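Local coordinates for cation-transporting ATPase, E1-E2 family protein (Streptococcus pneumoniae, PDB 4F2F) that binds copper(I) through the metal-binding domain of CopA, a P-type ATPase that exports copper(I) and so serves copper resistance, at residues 35-40 with 74-79. Sequence-based numbering, arbitrary orientation.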
loop_
_atom_site.group_PDB
_atom_site.type_symbol
_atom_site.label_atom_id
_atom_site.label_comp_id
_atom_site.label_asym_id
_atom_site.label_seq_id
_atom_site.Cartn_x
_atom_site.Cartn_y
_atom_site.Cartn_z
ATOM N N GLY A 35 -4.977 -14.186 -4.030
ATOM C CA GLY A 35 -4.504 -14.983 -5.149
ATOM C C GLY A 35 -4.263 -14.232 -6.448
ATOM O O GLY A 35 -3.799 -14.818 -7.428
ATOM N N ILE A 36 -4.580 -12.941 -6.469
ATOM C CA ILE A 36 -4.352 -12.129 -7.662
ATOM C C ILE A 36 -3.151 -11.210 -7.452
ATOM O O ILE A 36 -3.119 -10.444 -6.489
ATOM C CB ILE A 36 -5.590 -11.290 -8.029
ATOM C CG1 ILE A 36 -6.837 -12.174 -8.112
ATOM C CG2 ILE A 36 -5.363 -10.545 -9.336
ATOM C CD1 ILE A 36 -6.735 -13.285 -9.136
ATOM N N PRO A 37 -2.151 -11.296 -8.346
ATOM C CA PRO A 37 -0.961 -10.446 -8.225
ATOM C C PRO A 37 -1.344 -8.982 -8.039
ATOM O O PRO A 37 -2.163 -8.456 -8.790
ATOM C CB PRO A 37 -0.259 -10.642 -9.570
ATOM C CG PRO A 37 -0.648 -12.023 -9.982
ATOM C CD PRO A 37 -2.067 -12.197 -9.510
ATOM N N ALA A 38 -0.759 -8.336 -7.036
ATOM C CA ALA A 38 -1.089 -6.950 -6.734
ATOM C C ALA A 38 0.081 -6.024 -7.035
ATOM O O ALA A 38 1.231 -6.349 -6.751
ATOM C CB ALA A 38 -1.528 -6.808 -5.287
ATOM N N GLU A 39 -0.227 -4.873 -7.625
ATOM C CA GLU A 39 0.756 -3.817 -7.806
ATOM C C GLU A 39 0.240 -2.539 -7.163
ATOM O O GLU A 39 -0.721 -1.930 -7.635
ATOM C CB GLU A 39 1.084 -3.608 -9.290
ATOM C CG GLU A 39 1.882 -4.749 -9.905
ATOM C CD GLU A 39 2.489 -4.400 -11.255
ATOM O OE1 GLU A 39 2.412 -3.222 -11.664
ATOM O OE2 GLU A 39 3.049 -5.310 -11.906
ATOM N N ILE A 40 0.879 -2.153 -6.065
ATOM C CA ILE A 40 0.478 -0.978 -5.316
ATOM C C ILE A 40 1.505 0.119 -5.536
ATOM O O ILE A 40 2.634 0.031 -5.056
ATOM C CB ILE A 40 0.365 -1.288 -3.816
ATOM C CG1 ILE A 40 -0.496 -2.532 -3.601
ATOM C CG2 ILE A 40 -0.212 -0.100 -3.069
ATOM C CD1 ILE A 40 -0.515 -3.018 -2.168
ATOM N N ARG A 74 5.073 -4.907 -5.196
ATOM C CA ARG A 74 4.456 -6.073 -5.823
ATOM C C ARG A 74 4.456 -7.315 -4.939
ATOM O O ARG A 74 5.487 -7.721 -4.406
ATOM C CB ARG A 74 5.139 -6.402 -7.151
ATOM C CG ARG A 74 4.930 -5.365 -8.235
ATOM C CD ARG A 74 5.445 -5.881 -9.566
ATOM N NE ARG A 74 4.866 -7.181 -9.891
ATOM C CZ ARG A 74 5.573 -8.273 -10.165
ATOM N NH1 ARG A 74 6.898 -8.228 -10.169
ATOM N NH2 ARG A 74 4.951 -9.409 -10.445
ATOM N N PHE A 75 3.279 -7.911 -4.794
ATOM C CA PHE A 75 3.144 -9.208 -4.149
ATOM C C PHE A 75 1.789 -9.819 -4.481
ATOM O O PHE A 75 0.889 -9.131 -4.964
ATOM C CB PHE A 75 3.371 -9.110 -2.629
ATOM C CG PHE A 75 2.344 -8.280 -1.895
ATOM C CD1 PHE A 75 2.520 -6.913 -1.728
ATOM C CD2 PHE A 75 1.223 -8.876 -1.339
ATOM C CE1 PHE A 75 1.585 -6.155 -1.040
ATOM C CE2 PHE A 75 0.286 -8.126 -0.652
ATOM C CZ PHE A 75 0.466 -6.764 -0.501
ATOM N N THR A 76 1.659 -11.119 -4.249
ATOM C CA THR A 76 0.386 -11.794 -4.427
ATOM C C THR A 76 -0.156 -12.159 -3.053
ATOM O O THR A 76 0.362 -13.063 -2.398
ATOM C CB THR A 76 0.532 -13.057 -5.296
ATOM O OG1 THR A 76 1.115 -12.706 -6.557
ATOM C CG2 THR A 76 -0.826 -13.710 -5.534
ATOM N N PRO A 77 -1.188 -11.432 -2.600
ATOM C CA PRO A 77 -1.784 -11.666 -1.279
ATOM C C PRO A 77 -2.370 -13.071 -1.175
ATOM O O PRO A 77 -3.139 -13.475 -2.044
ATOM C CB PRO A 77 -2.895 -10.609 -1.198
ATOM C CG PRO A 77 -3.155 -10.200 -2.615
ATOM C CD PRO A 77 -1.841 -10.322 -3.315
ATOM N N GLN A 78 -2.000 -13.799 -0.126
ATOM C CA GLN A 78 -2.451 -15.178 0.046
ATOM C C GLN A 78 -3.222 -15.386 1.344
ATOM O O GLN A 78 -4.008 -16.327 1.461
ATOM C CB GLN A 78 -1.261 -16.142 -0.008
ATOM C CG GLN A 78 -0.468 -16.102 -1.307
ATOM C CD GLN A 78 -1.264 -16.595 -2.502
ATOM O OE1 GLN A 78 -2.466 -16.844 -2.408
ATOM N NE2 GLN A 78 -0.590 -16.743 -3.637
ATOM N N GLU A 79 -2.990 -14.516 2.323
ATOM C CA GLU A 79 -3.672 -14.627 3.612
ATOM C C GLU A 79 -4.824 -13.630 3.743
ATOM O O GLU A 79 -4.645 -12.424 3.572
ATOM C CB GLU A 79 -2.684 -14.456 4.770
ATOM C CG GLU A 79 -3.328 -14.562 6.147
ATOM C CD GLU A 79 -2.311 -14.607 7.272
ATOM O OE1 GLU A 79 -2.395 -13.759 8.185
ATOM O OE2 GLU A 79 -1.434 -15.496 7.248
HETATM O O HOH W 1 -1.890 -17.595 -6.495
HETATM O O HOH W 2 2.441 -8.562 -8.346
HETATM O O HOH W 3 2.075 -8.311 -10.984
#
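Ala38 and Phe75 form an antiparallel hydrogen-bonded pair where strand 38-44 of this cupredoxin fold begins and its partner, strand 70-75, ends. Ala38 N donates a hydrogen bond to Phe75 O at 2.8 Å, and Phe75 N returns a longer one to Ala38 O, 3.2 Å. That same carbonyl oxygen also takes a CA-H...O contact from Arg74 and accepts a hydrogen bond from a water, so several donors grip one atom. Beyond the paired strands the segments stay tied: Gly35 N points almost straight at Pro77 O (2.8 Å). The positive phi of Gly35 is one that a residue without a side chain adopts easily. Between these bonds Thr76 packs its CG2 on Gly35 C at 3.6 Å and lays OG1 alongside the Pro37 ring. No bond across the segments calls for an N-H at 37 or 77, and the Pro77 ring instead presents CD to Ile36 O and to Ala38 CB (4.0 Å). Ala38 CB also touches Gln15 of strand 14-21; a methyl is small enough for this close-packed place. On the same face Ile40 reaches CD1 to Phe75 CE1 (3.9 Å). A chi1 of 65° sets Phe75 CG between the backbone N and the carbonyl carbon, and the ring also meets Phe56 and Tyr96. The other face carries the non-hydrogen-bonded pair Glu39 and Arg74, whose side chains run alongside each other, CG to CG 3.5 Å. Arg74 bends at chi3, and its NE forms a salt bridge with Glu39 OE2 at 3.3 Å; a water joins that oxygen to Arg74 NH2. The carboxylate and guanidinium planes stand 67° apart, so the ions do not meet in the flat two-pronged manner. The chemistry thus divides by face, apolar groups beside Ala38 and a hydrated ion pair at Glu39 and Arg74, while backbone bonds fasten the strand ends.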